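Local coordinates for protein cycloalternan-forming enzyme (Listeria monocytogenes serovar 1/2a, PDB 5F7U) that is a multidomain member of glycoside hydrolase family 31, built round a TIM barrel and ending in a family 6 carbohydrate-binding module, at residues H947-T952 / K973-F978; V1006-K1011 / V1031-Q1036. The protein carries 1 engineered substitution. All blocks are in the same frame, centred on the assembly; numbering follows the deposited sequence.

Interaction 1: H947-T952 / K973-F978. With GLC (alpha-D-glucopyranose), chain B.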
loop_
_atom_site.group_PDB
_atom_site.type_symbol
_atom_site.label_atom_id
_atom_site.label_comp_id
_atom_site.label_asym_id
_atom_site.label_seq_id
_atom_site.Cartn_x
_atom_site.Cartn_y
_atom_site.Cartn_z
ATOM N N HIS A 947 -24.703 -2.994 -26.148
ATOM C CA HIS A 947 -25.664 -1.997 -25.660
ATOM C C HIS A 947 -26.969 -2.200 -26.406
ATOM O O HIS A 947 -27.026 -2.041 -27.627
ATOM C CB HIS A 947 -25.138 -0.574 -25.870
ATOM C CG HIS A 947 -23.774 -0.354 -25.291
ATOM N ND1 HIS A 947 -23.571 -0.062 -23.961
ATOM C CD2 HIS A 947 -22.543 -0.400 -25.858
ATOM C CE1 HIS A 947 -22.276 0.073 -23.729
ATOM N NE2 HIS A 947 -21.630 -0.119 -24.866
ATOM N N LEU A 948 -28.013 -2.567 -25.672
ATOM C CA LEU A 948 -29.262 -2.987 -26.301
ATOM C C LEU A 948 -30.361 -1.949 -26.162
ATOM O O LEU A 948 -30.548 -1.379 -25.085
ATOM C CB LEU A 948 -29.730 -4.326 -25.711
ATOM C CG LEU A 948 -28.726 -5.481 -25.597
ATOM C CD1 LEU A 948 -29.395 -6.699 -24.973
ATOM C CD2 LEU A 948 -28.126 -5.842 -26.950
ATOM N N THR A 949 -31.102 -1.735 -27.243
ATOM C CA THR A 949 -32.246 -0.819 -27.250
ATOM C C THR A 949 -33.486 -1.548 -27.729
ATOM O O THR A 949 -33.531 -2.006 -28.882
ATOM C CB THR A 949 -31.968 0.391 -28.151
ATOM O OG1 THR A 949 -30.779 1.035 -27.692
ATOM C CG2 THR A 949 -33.140 1.393 -28.131
ATOM N N ASN A 950 -34.483 -1.641 -26.831
ATOM C CA ASN A 950 -35.793 -2.286 -27.093
ATOM C C ASN A 950 -35.680 -3.729 -27.582
ATOM O O ASN A 950 -36.475 -4.192 -28.416
ATOM C CB ASN A 950 -36.649 -1.458 -28.074
ATOM C CG ASN A 950 -36.900 -0.047 -27.595
ATOM O OD1 ASN A 950 -37.166 0.184 -26.417
ATOM N ND2 ASN A 950 -36.836 0.911 -28.517
ATOM N N VAL A 951 -34.677 -4.429 -27.069
ATOM C CA VAL A 951 -34.366 -5.775 -27.519
ATOM C C VAL A 951 -33.787 -6.553 -26.341
ATOM O O VAL A 951 -33.114 -5.973 -25.496
ATOM C CB VAL A 951 -33.446 -5.756 -28.785
ATOM C CG1 VAL A 951 -31.976 -5.563 -28.444
ATOM C CG2 VAL A 951 -33.640 -7.017 -29.593
ATOM N N THR A 952 -34.066 -7.851 -26.279
ATOM C CA THR A 952 -33.654 -8.680 -25.137
ATOM C C THR A 952 -32.839 -9.887 -25.605
ATOM O O THR A 952 -32.632 -10.089 -26.816
ATOM C CB THR A 952 -34.856 -9.161 -24.271
ATOM O OG1 THR A 952 -35.726 -9.982 -25.062
ATOM C CG2 THR A 952 -35.643 -7.989 -23.680
ATOM N N LYS A 973 -36.555 1.032 -34.246
ATOM C CA LYS A 973 -36.017 1.587 -32.985
ATOM C C LYS A 973 -35.366 0.531 -32.061
ATOM O O LYS A 973 -34.984 0.822 -30.918
ATOM C CB LYS A 973 -37.052 2.469 -32.248
ATOM C CG LYS A 973 -37.564 3.632 -33.089
ATOM C CD LYS A 973 -38.436 4.612 -32.302
ATOM C CE LYS A 973 -37.612 5.621 -31.494
ATOM N NZ LYS A 973 -36.770 6.545 -32.319
ATOM N N GLU A 974 -35.215 -0.684 -32.578
ATOM C CA GLU A 974 -34.447 -1.719 -31.901
ATOM C C GLU A 974 -33.014 -1.682 -32.415
ATOM O O GLU A 974 -32.787 -1.572 -33.626
ATOM C CB GLU A 974 -35.074 -3.091 -32.114
ATOM C CG GLU A 974 -36.471 -3.207 -31.498
ATOM C CD GLU A 974 -37.055 -4.610 -31.555
ATOM O OE1 GLU A 974 -36.457 -5.511 -32.178
ATOM O OE2 GLU A 974 -38.136 -4.820 -30.970
ATOM N N ALA A 975 -32.059 -1.750 -31.492
ATOM C CA ALA A 975 -30.629 -1.628 -31.832
ATOM C C ALA A 975 -29.726 -2.464 -30.926
ATOM O O ALA A 975 -30.054 -2.704 -29.756
ATOM C CB ALA A 975 -30.201 -0.166 -31.796
ATOM N N VAL A 976 -28.598 -2.908 -31.493
ATOM C CA VAL A 976 -27.518 -3.569 -30.745
ATOM C C VAL A 976 -26.247 -2.772 -31.065
ATOM O O VAL A 976 -25.862 -2.665 -32.229
ATOM C CB VAL A 976 -27.346 -5.067 -31.140
ATOM C CG1 VAL A 976 -26.251 -5.737 -30.316
ATOM C CG2 VAL A 976 -28.645 -5.842 -30.964
ATOM N N GLU A 977 -25.623 -2.203 -30.034
ATOM C CA GLU A 977 -24.426 -1.369 -30.207
ATOM C C GLU A 977 -23.209 -2.057 -29.594
ATOM O O GLU A 977 -23.255 -2.519 -28.448
ATOM C CB GLU A 977 -24.642 0.027 -29.612
ATOM C CG GLU A 977 -23.427 0.955 -29.708
ATOM C CD GLU A 977 -23.697 2.409 -29.306
ATOM O OE1 GLU A 977 -24.859 2.792 -29.056
ATOM O OE2 GLU A 977 -22.721 3.191 -29.244
ATOM N N PHE A 978 -22.133 -2.130 -30.382
ATOM C CA PHE A 978 -20.865 -2.739 -29.979
ATOM C C PHE A 978 -19.774 -1.678 -29.877
ATOM O O PHE A 978 -19.765 -0.684 -30.635
ATOM C CB PHE A 978 -20.382 -3.761 -31.016
ATOM C CG PHE A 978 -21.277 -4.971 -31.190
ATOM C CD1 PHE A 978 -22.370 -4.944 -32.065
ATOM C CD2 PHE A 978 -20.996 -6.165 -30.519
ATOM C CE1 PHE A 978 -23.175 -6.069 -32.243
ATOM C CE2 PHE A 978 -21.808 -7.291 -30.688
ATOM C CZ PHE A 978 -22.898 -7.244 -31.554
HETATM C C1 GLC B . -27.849 -3.089 -18.794
HETATM C C2 GLC B . -29.225 -3.396 -19.427
HETATM C C3 GLC B . -29.122 -3.653 -20.930
HETATM C C4 GLC B . -28.426 -2.490 -21.643
HETATM C C5 GLC B . -27.111 -2.047 -20.973
HETATM C C6 GLC B . -27.124 -0.534 -20.725
HETATM O O2 GLC B . -29.891 -4.496 -18.790
HETATM O O3 GLC B . -30.430 -3.834 -21.488
HETATM O O4 GLC B . -28.170 -2.853 -23.000
HETATM O O5 GLC B . -26.803 -2.805 -19.772
HETATM O O6 GLC B . -25.811 -0.064 -20.394
#

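Interaction 2: V1006-K1011 / V1031-Q1036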
loop_
_atom_site.group_PDB
_atom_site.type_symbol
_atom_site.label_atom_id
_atom_site.label_comp_id
_atom_site.label_asym_id
_atom_site.label_seq_id
_atom_site.Cartn_x
_atom_site.Cartn_y
_atom_site.Cartn_z
ATOM N N VAL A 1006 -26.285 -1.256 -40.532
ATOM C CA VAL A 1006 -25.113 -1.142 -39.672
ATOM C C VAL A 1006 -24.504 0.250 -39.844
ATOM O O VAL A 1006 -24.437 0.760 -40.963
ATOM C CB VAL A 1006 -24.046 -2.225 -40.000
ATOM C CG1 VAL A 1006 -23.015 -2.310 -38.868
ATOM C CG2 VAL A 1006 -24.710 -3.584 -40.180
ATOM N N TYR A 1007 -24.072 0.844 -38.732
ATOM C CA TYR A 1007 -23.332 2.103 -38.743
ATOM C C TYR A 1007 -21.973 1.827 -38.134
ATOM O O TYR A 1007 -21.885 1.309 -37.008
ATOM C CB TYR A 1007 -24.055 3.164 -37.914
ATOM C CG TYR A 1007 -25.389 3.576 -38.482
ATOM C CD1 TYR A 1007 -26.544 2.826 -38.237
ATOM C CD2 TYR A 1007 -25.498 4.729 -39.267
ATOM C CE1 TYR A 1007 -27.775 3.219 -38.755
ATOM C CE2 TYR A 1007 -26.722 5.137 -39.777
ATOM C CZ TYR A 1007 -27.854 4.377 -39.525
ATOM O OH TYR A 1007 -29.057 4.788 -40.052
ATOM N N ILE A 1008 -20.923 2.188 -38.865
ATOM C CA ILE A 1008 -19.555 2.035 -38.384
ATOM C C ILE A 1008 -19.019 3.439 -38.199
ATOM O O ILE A 1008 -18.785 4.150 -39.188
ATOM C CB ILE A 1008 -18.653 1.260 -39.393
ATOM C CG1 ILE A 1008 -19.283 -0.083 -39.831
ATOM C CG2 ILE A 1008 -17.233 1.102 -38.813
ATOM C CD1 ILE A 1008 -19.454 -1.098 -38.715
ATOM N N ASN A 1009 -18.864 3.854 -36.939
ATOM C CA ASN A 1009 -18.498 5.238 -36.637
ATOM C C ASN A 1009 -19.317 6.230 -37.467
ATOM O O ASN A 1009 -18.764 7.175 -38.032
ATOM C CB ASN A 1009 -16.996 5.451 -36.880
ATOM C CG ASN A 1009 -16.143 4.577 -36.007
ATOM O OD1 ASN A 1009 -16.368 4.472 -34.790
ATOM N ND2 ASN A 1009 -15.144 3.935 -36.618
ATOM N N GLY A 1010 -20.630 5.989 -37.537
ATOM C CA GLY A 1010 -21.580 6.870 -38.238
ATOM C C GLY A 1010 -21.835 6.591 -39.717
ATOM O O GLY A 1010 -22.729 7.207 -40.314
ATOM N N LYS A 1011 -21.047 5.690 -40.313
ATOM C CA LYS A 1011 -21.143 5.389 -41.758
ATOM C C LYS A 1011 -22.055 4.182 -41.953
ATOM O O LYS A 1011 -21.763 3.095 -41.452
ATOM C CB LYS A 1011 -19.746 5.130 -42.356
ATOM C CG LYS A 1011 -19.735 4.997 -43.884
ATOM C CD LYS A 1011 -18.344 4.658 -44.394
ATOM C CE LYS A 1011 -18.263 4.833 -45.905
ATOM N NZ LYS A 1011 -16.862 4.584 -46.364
ATOM N N VAL A 1031 -19.047 -9.033 -43.678
ATOM C CA VAL A 1031 -19.381 -7.633 -43.983
ATOM C C VAL A 1031 -18.077 -6.814 -44.022
ATOM O O VAL A 1031 -17.333 -6.822 -43.023
ATOM C CB VAL A 1031 -20.339 -7.047 -42.904
ATOM C CG1 VAL A 1031 -20.693 -5.590 -43.202
ATOM C CG2 VAL A 1031 -21.599 -7.903 -42.760
ATOM N N PRO A 1032 -17.804 -6.095 -45.144
ATOM C CA PRO A 1032 -16.621 -5.222 -45.190
ATOM C C PRO A 1032 -16.824 -3.970 -44.341
ATOM O O PRO A 1032 -17.860 -3.283 -44.468
ATOM C CB PRO A 1032 -16.480 -4.863 -46.684
ATOM C CG PRO A 1032 -17.838 -5.050 -47.263
ATOM C CD PRO A 1032 -18.602 -6.022 -46.393
ATOM N N VAL A 1033 -15.860 -3.702 -43.446
ATOM C CA VAL A 1033 -15.902 -2.535 -42.565
ATOM C C VAL A 1033 -14.546 -1.842 -42.584
ATOM O O VAL A 1033 -13.528 -2.460 -42.930
ATOM C CB VAL A 1033 -16.312 -2.883 -41.096
ATOM C CG1 VAL A 1033 -17.698 -3.532 -41.032
ATOM C CG2 VAL A 1033 -15.272 -3.757 -40.403
ATOM N N THR A 1034 -14.539 -0.563 -42.217
ATOM C CA THR A 1034 -13.300 0.194 -42.091
ATOM C C THR A 1034 -13.232 0.624 -40.638
ATOM O O THR A 1034 -14.154 1.303 -40.141
ATOM C CB THR A 1034 -13.295 1.411 -43.034
ATOM O OG1 THR A 1034 -13.380 0.954 -44.386
ATOM C CG2 THR A 1034 -12.018 2.220 -42.869
ATOM N N LEU A 1035 -12.176 0.190 -39.949
ATOM C CA LEU A 1035 -12.017 0.490 -38.524
ATOM C C LEU A 1035 -10.842 1.406 -38.276
ATOM O O LEU A 1035 -9.805 1.309 -38.946
ATOM C CB LEU A 1035 -11.853 -0.792 -37.709
ATOM C CG LEU A 1035 -13.029 -1.765 -37.794
ATOM C CD1 LEU A 1035 -12.698 -2.949 -36.885
ATOM C CD2 LEU A 1035 -14.358 -1.128 -37.375
ATOM N N GLN A 1036 -11.013 2.299 -37.314
ATOM C CA GLN A 1036 -9.923 3.187 -36.938
ATOM C C GLN A 1036 -9.292 2.760 -35.622
ATOM O O GLN A 1036 -9.714 1.774 -35.012
ATOM C CB GLN A 1036 -10.399 4.644 -36.900
ATOM C CG GLN A 1036 -11.721 4.852 -36.213
ATOM C CD GLN A 1036 -12.314 6.211 -36.461
ATOM O OE1 GLN A 1036 -12.324 6.721 -37.591
ATOM N NE2 GLN A 1036 -12.824 6.816 -35.406
HETATM O O HOH W 1 -14.375 3.873 -39.275
HETATM O O HOH W 2 -15.713 2.214 -45.306
#

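Interaction 1: H947-T952 / K973-F978
Leu948 carries CG anti to its carbonyl carbon (chi1 -49°) and Val976 carries CG1 anti to its backbone N (chi1 -178°), so the two side chains lie alongside each other, with Leu948 CD2 3.9 Å from Val976 CG1. The Val951 side chain, its CG1 in the crowded position between N and carbonyl carbon, crosses that of Val976 at about a right angle, CG1 toward CG2; Val966 touches all three residues. Strands 947-949 and 975-981 run antiparallel. His947 and Glu977, then Thr949 and Ala975, form hydrogen-bonded pairs, each closed by two N-H···O=C bonds in the carbonyl planes; His947 N to Glu977 O is 2.8 Å. Leu948 and Val976 make the non-hydrogen-bonded pair between them. Beyond the strand, Asn950 ND2 donates to Lys973 O at 3.0 Å, a bent bond arriving from above the carbonyl plane. Glu974 OE2 and Asn950 O, 3.1 Å apart, are both acceptors and form no hydrogen bond; Glu974 OE1 takes a weak one from Ala971 N. The imidazole of His947 is held by Asp979 through NE2, and Glu977 OE2 by Gln1041. Leu948 N points outward from this edge strand and gives a straight bond to O4 of the alpha-D-glucopyranose, 2.7 Å long. Pairing thus uses the N-H groups of His947 and Thr949 and leaves the intervening one to bind sugar, making backbone part of the carbohydrate-binding module's glycan pocket.

Interaction 2: V1006-K1011 / V1031-Q1036
Ile1008 is the apolar link between the two segments, its branches dividing the work. CD1 lies 3.8 Å from Val1033 CG1, the two side chains crossing at about a right angle, while CG2 rests 3.9 Å from Leu1035 CD2 and also comes up against the carbonyl oxygen of Thr1034. CG2 stands anti to the backbone N and CG1 beside it (chi1 -52°), which sends the two branches to different residues of the facing strand. Beside this patch Asn1009 and Gln1036 meet tip to tip with their amide groups stacked, planes 26° apart; Asn1009 ND2 is 3.6 Å from Gln1036 CD, and no hydrogen bond joins the pair. Strands 1002-1008 and 1027-1035 belong to the two facing sheets of the beta-sandwich of the family 6 carbohydrate-binding module, so their short segments, 8.5 Å apart at closest approach, meet through side chains and water without any direct hydrogen bond. One water accepts from Asn1009 ND2 and donates to Thr1034 O at 2.7 Å. A second accepts from Lys1011 NZ at the end of its fully extended chain and donates to Thr1034 OG1, a hydroxyl also bonded to Asp988. Asn1009 sits in a type I' turn from Ile1008 to Lys1011, the two-residue loop of a beta-hairpin, closed by Ile1008 N to Lys1011 O, 2.9 Å, and the reciprocal bond; Gly1010 has backbone angles at which a CB would be jammed against the carbonyl oxygen of Asn1009. Farther out, Asn1040 OD1 takes bonds from both Asn1009 ND2 and Gln1036 N, tying the turn to the end of the other strand, and Gln1041 N bonds to Asn1009 OD1, fixing the amide's rotation.

Overall arrangement
All four segments belong to the C-terminal carbohydrate-binding module, and both contacts reach the same five-stranded sheet, their centres about 17 Å apart and their nearest atoms about 7 Å. Interaction 1 lies within that sheet, at its 947-949 edge; interaction 2 runs from strand 1002-1008, next to the sheet's far edge, across to strand 1027-1035 of the opposing sheet. Strand 1039-1045 lies between them, pairing with 975-981 on one side and 1002-1008 on the other, and its Gln1041 bonds to residues of both contacts. The first is a surface contact governed by backbone hydrogen bonds, with alpha-D-glucopyranose held by one of its strands; the second is partly buried, with an apolar centre and water-bridged polar groups.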